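Local coordinates for protein aminoglycoside phosphotransferase (Mycobacterium smegmatis, PDB 6EF6) that phosphorylates (S)-1-amino-2-propanol, acting as the kinase of the aminoacetone utilization microcompartment, at residues I30-L35 / I67-H71; H37-S41 / H125-F129. All coordinates share one frame; numbering follows the deposited sequence.

Interaction 1: residues I30-L35 / I67-H71; sequences IAQQAL and ILRVH. With BEZ (benzoic acid), chain B.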
# COMPACT_ATOMS: atom_id res chain seq x y z
N ILE A 30 12.66 19.72 -6.42
CA ILE A 30 13.25 18.95 -5.34
C ILE A 30 14.02 17.77 -5.91
O ILE A 30 15.14 17.47 -5.47
CB ILE A 30 12.19 18.51 -4.32
CG1 ILE A 30 11.70 19.74 -3.55
CG2 ILE A 30 12.76 17.48 -3.33
CD1 ILE A 30 10.26 19.66 -3.18
N ALA A 31 13.45 17.09 -6.90
CA ALA A 31 14.15 15.99 -7.53
C ALA A 31 15.46 16.45 -8.14
O ALA A 31 16.49 15.78 -8.00
CB ALA A 31 13.26 15.30 -8.56
N GLN A 32 15.46 17.62 -8.78
CA GLN A 32 16.69 18.14 -9.38
C GLN A 32 17.71 18.49 -8.31
O GLN A 32 18.89 18.16 -8.44
CB GLN A 32 16.38 19.39 -10.20
CG GLN A 32 15.89 19.10 -11.59
CD GLN A 32 15.75 20.38 -12.40
OE1 GLN A 32 16.68 20.80 -13.09
NE2 GLN A 32 14.59 21.01 -12.31
N GLN A 33 17.28 19.17 -7.24
CA GLN A 33 18.19 19.43 -6.13
C GLN A 33 18.82 18.14 -5.65
O GLN A 33 20.01 18.10 -5.33
CB GLN A 33 17.45 20.08 -4.96
CG GLN A 33 16.94 21.49 -5.22
CD GLN A 33 16.28 22.08 -3.99
OE1 GLN A 33 16.89 22.17 -2.92
NE2 GLN A 33 15.01 22.46 -4.12
N ALA A 34 18.01 17.08 -5.53
CA ALA A 34 18.51 15.84 -4.97
C ALA A 34 19.57 15.20 -5.85
O ALA A 34 20.46 14.50 -5.34
CB ALA A 34 17.35 14.86 -4.74
N LEU A 35 19.50 15.40 -7.16
CA LEU A 35 20.47 14.80 -8.07
C LEU A 35 21.89 15.18 -7.71
O LEU A 35 22.82 14.40 -7.94
CB LEU A 35 20.17 15.18 -9.52
CG LEU A 35 18.90 14.54 -10.09
CD1 LEU A 35 18.70 15.00 -11.52
CD2 LEU A 35 18.94 13.02 -10.02
N ILE A 67 15.66 5.23 -10.19
CA ILE A 67 14.38 5.74 -9.72
C ILE A 67 14.56 6.63 -8.51
O ILE A 67 15.19 6.23 -7.51
CB ILE A 67 13.40 4.59 -9.42
CG1 ILE A 67 13.05 3.89 -10.75
CG2 ILE A 67 12.16 5.14 -8.76
CD1 ILE A 67 12.35 2.58 -10.57
N LEU A 68 14.00 7.83 -8.56
CA LEU A 68 14.11 8.77 -7.45
C LEU A 68 12.72 8.99 -6.84
O LEU A 68 11.79 9.40 -7.54
CB LEU A 68 14.70 10.09 -7.94
CG LEU A 68 15.14 11.07 -6.88
CD1 LEU A 68 16.34 10.57 -6.13
CD2 LEU A 68 15.48 12.41 -7.57
N ARG A 69 12.57 8.72 -5.54
CA ARG A 69 11.32 8.91 -4.83
C ARG A 69 11.38 10.15 -3.94
O ARG A 69 12.18 10.20 -3.00
CB ARG A 69 11.03 7.68 -3.96
CG ARG A 69 9.76 7.76 -3.14
CD ARG A 69 9.54 6.45 -2.38
NE ARG A 69 10.42 6.35 -1.23
CZ ARG A 69 10.42 5.31 -0.40
NH1 ARG A 69 9.64 4.24 -0.63
NH2 ARG A 69 11.17 5.36 0.68
N VAL A 70 10.54 11.15 -4.21
CA VAL A 70 10.47 12.37 -3.41
C VAL A 70 9.27 12.23 -2.46
O VAL A 70 8.12 12.21 -2.89
CB VAL A 70 10.34 13.62 -4.28
CG1 VAL A 70 10.19 14.89 -3.41
CG2 VAL A 70 11.55 13.78 -5.20
N HIS A 71 9.53 12.16 -1.15
CA HIS A 71 8.46 11.91 -0.19
C HIS A 71 7.58 13.14 -0.03
O HIS A 71 8.06 14.28 0.04
CB HIS A 71 9.06 11.54 1.16
CG HIS A 71 9.61 10.16 1.20
ND1 HIS A 71 8.89 9.10 1.69
CD2 HIS A 71 10.79 9.65 0.79
CE1 HIS A 71 9.61 7.99 1.57
NE2 HIS A 71 10.78 8.30 1.05
C BEZ B . 8.63 3.53 -4.30
O1 BEZ B . 8.91 3.10 -3.18
O2 BEZ B . 7.80 4.48 -4.41
C1 BEZ B . 9.30 2.91 -5.48
C2 BEZ B . 8.76 3.06 -6.74
C3 BEZ B . 9.40 2.47 -7.83
C4 BEZ B . 10.56 1.74 -7.65
C5 BEZ B . 11.10 1.60 -6.37
C6 BEZ B . 10.46 2.18 -5.30
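Ile30, Ala31, Ala34 and Leu35 pack an N-terminal helix against Leu68 and Val70 of strand 64-70, a buried helix-on-sheet contact with apolar side chains on both sides, in the N-terminal part of the kinase. The axes of the two short segments run at 123° and come within 9.2 Å at their closest; the small side chains of Ala31 and Ala34 are consistent with this spacing. Leu68 has the widest reach, touching three helix residues. With CG anti to its backbone N (chi1 -168°), it sends CD2 to the helix, where it lies 3.8 Å from Ala31 CB and 4.2 Å from Ala34 CB. The same methyl sits 3.5 Å from Ala31 O, and Leu35 CD2 comes in beside it. One turn before Ala34, Ile30 and Val70 meet through single branches, Ile30 CG2 to Val70 CG1 at 3.6 Å, while the other Val70 methyl, CG2, rests against Ala31 CB.

The alternate residues Ile67 and Arg69 belong to the other face of the strand. There Ile67 CD1 touches ring atom C4 of a bound benzoic acid at 3.5 Å. Arg69 NH1 donates a 2.9 Å hydrogen bond to O1 of the benzoic acid, rather bent at 137°, while its NH2 forms a salt bridge with Glu84 of helix 78-94. This pairing recalls the lysine-glutamate pair of protein-kinase-like N-lobes, with arginine here in the basic position, consistent with benzoic acid lying in or near the nucleotide cleft.

Interaction 2: residues H37-S41 / H125-F129; sequences HYDVS and HVVHF. With BEZ (benzoic acid), chain B.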
# COMPACT_ATOMS: atom_id res chain seq x y z
N HIS A 37 23.30 15.11 -5.06
CA HIS A 37 23.81 14.24 -3.99
C HIS A 37 24.15 12.84 -4.46
O HIS A 37 24.61 12.02 -3.66
CB HIS A 37 22.81 14.20 -2.83
CG HIS A 37 22.69 15.51 -2.14
ND1 HIS A 37 21.87 16.52 -2.61
CD2 HIS A 37 23.34 16.02 -1.07
CE1 HIS A 37 22.00 17.58 -1.83
NE2 HIS A 37 22.90 17.31 -0.90
N TYR A 38 23.98 12.55 -5.73
CA TYR A 38 24.21 11.23 -6.30
C TYR A 38 25.17 11.35 -7.47
O TYR A 38 25.39 12.43 -8.02
CB TYR A 38 22.87 10.62 -6.75
CG TYR A 38 21.91 10.42 -5.60
CD1 TYR A 38 21.98 9.28 -4.78
CD2 TYR A 38 20.91 11.34 -5.32
CE1 TYR A 38 21.09 9.07 -3.74
CE2 TYR A 38 20.00 11.13 -4.28
CZ TYR A 38 20.09 9.98 -3.50
OH TYR A 38 19.20 9.77 -2.48
N ASP A 39 25.77 10.21 -7.82
CA ASP A 39 26.76 10.19 -8.88
C ASP A 39 26.16 10.35 -10.26
O ASP A 39 26.88 10.71 -11.19
CB ASP A 39 27.61 8.93 -8.77
CG ASP A 39 28.62 9.02 -7.66
OD1 ASP A 39 29.18 10.13 -7.46
OD2 ASP A 39 28.85 8.01 -6.97
N VAL A 40 24.86 10.13 -10.40
CA VAL A 40 24.21 10.39 -11.68
C VAL A 40 24.28 11.89 -11.98
O VAL A 40 24.16 12.73 -11.08
CB VAL A 40 22.77 9.87 -11.63
CG1 VAL A 40 21.99 10.58 -10.54
CG2 VAL A 40 22.12 10.04 -12.99
N SER A 41 24.48 12.21 -13.25
CA SER A 41 24.65 13.60 -13.67
C SER A 41 23.53 14.49 -13.12
O SER A 41 22.36 14.09 -13.07
CB SER A 41 24.68 13.68 -15.19
OG SER A 41 24.49 15.00 -15.63
N HIS A 125 12.29 14.70 2.15
CA HIS A 125 13.13 13.52 2.13
C HIS A 125 13.03 12.81 0.78
O HIS A 125 11.96 12.78 0.14
CB HIS A 125 12.74 12.58 3.28
CG HIS A 125 12.51 13.31 4.57
ND1 HIS A 125 13.48 14.10 5.16
CD2 HIS A 125 11.42 13.40 5.36
CE1 HIS A 125 12.99 14.64 6.26
NE2 HIS A 125 11.75 14.22 6.41
N VAL A 126 14.16 12.26 0.34
CA VAL A 126 14.30 11.63 -0.96
C VAL A 126 15.03 10.31 -0.78
O VAL A 126 15.97 10.22 0.01
CB VAL A 126 15.07 12.59 -1.91
CG1 VAL A 126 15.21 11.98 -3.25
CG2 VAL A 126 14.33 13.94 -2.00
N VAL A 127 14.60 9.27 -1.49
CA VAL A 127 15.33 8.01 -1.56
C VAL A 127 15.53 7.64 -3.03
O VAL A 127 14.62 7.81 -3.85
CB VAL A 127 14.63 6.86 -0.78
CG1 VAL A 127 15.48 5.62 -0.85
CG2 VAL A 127 14.37 7.26 0.64
N HIS A 128 16.73 7.18 -3.37
CA HIS A 128 17.11 6.79 -4.73
C HIS A 128 17.19 5.27 -4.78
O HIS A 128 17.77 4.65 -3.89
CB HIS A 128 18.46 7.42 -5.05
CG HIS A 128 18.84 7.41 -6.50
ND1 HIS A 128 20.02 7.97 -6.94
CD2 HIS A 128 18.21 6.96 -7.61
CE1 HIS A 128 20.11 7.86 -8.25
NE2 HIS A 128 19.02 7.26 -8.69
N PHE A 129 16.58 4.67 -5.80
CA PHE A 129 16.58 3.22 -5.97
C PHE A 129 17.16 2.83 -7.32
O PHE A 129 17.08 3.60 -8.29
CB PHE A 129 15.13 2.67 -5.90
CG PHE A 129 14.44 2.90 -4.57
CD1 PHE A 129 14.71 2.07 -3.49
CD2 PHE A 129 13.50 3.92 -4.43
CE1 PHE A 129 14.04 2.26 -2.27
CE2 PHE A 129 12.84 4.13 -3.22
CZ PHE A 129 13.09 3.28 -2.14
C BEZ B . 8.63 3.53 -4.30
O1 BEZ B . 8.91 3.10 -3.18
O2 BEZ B . 7.80 4.48 -4.41
C1 BEZ B . 9.30 2.91 -5.48
C2 BEZ B . 8.76 3.06 -6.74
C3 BEZ B . 9.40 2.47 -7.83
C4 BEZ B . 10.56 1.74 -7.65
C5 BEZ B . 11.10 1.60 -6.37
C6 BEZ B . 10.46 2.18 -5.30
O HOH W 1 19.03 7.24 -1.52
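Tyr38 receives the edge of the His128 imidazole on one face of its ring, in a T-shaped stack with the planes at 85° and the centroids 4.5 Å apart. The leading atom is His128 ND1, lying over the rim of the phenol ring and 3.2 Å from Tyr38 CD1. Further along the same ring, His128 CB sits 3.4 Å from both Tyr38 CE1 and Tyr38 CZ, so ND1 and CB run along the CD1-CE1-CZ side of the ring. The tyrosine hydroxyl reaches the strand through a water, which accepts a 2.7 Å bond from Tyr38 OH and a 3.0 Å bond from His128 N. Val40 adds a looser touch, CG1 to His128 CE1 at 4.0 Å.

In His128, CG anti to the backbone N (chi1 -165°) brings the imidazole to the face of Tyr38, and a hydrogen bond between NE2 and Ser66 OG would restrict its turning. This packing joins the loop after helix 28-35 to strand 124-130 of the five-stranded antiparallel sheet of the kinase N-lobe, whose corresponding strand leads into the hinge in relatives. Val126, on the same side of that strand as His128, packs on Ile30 and Ala34 of the helix.

On the opposite side the strand faces the ligand. The Phe129 ring has Val127 CG1 over one face and benzoic acid C6 over the other, 3.6 Å from Phe129 CD2. Beyond them, Val127 leans on Ile81 and Phe129 on Leu88, both of helix 78-94, and Pro100 also borders the Phe129 ring.

From the N terminus, the chain runs through helix 28-35 and the 37-41 loop before strands 45-48 and 55-61. Interaction 1 closes the first excursion when residues 67-71 return beneath the helix. The chain then makes helix 78-94 and strand 112-114, and interaction 2 closes the longer path from 37-41 to 125-129. Since the segments alternate, the two closures cross. They meet in the sheet, where the second segments are antiparallel neighbours: Ile67 O and Phe129 N lie 2.7 Å apart, a probable hydrogen bond, and Leu68 packs on Val126. Helix and loop thus cover one face of this strand pair, while residues of both strands touch benzoic acid on the other.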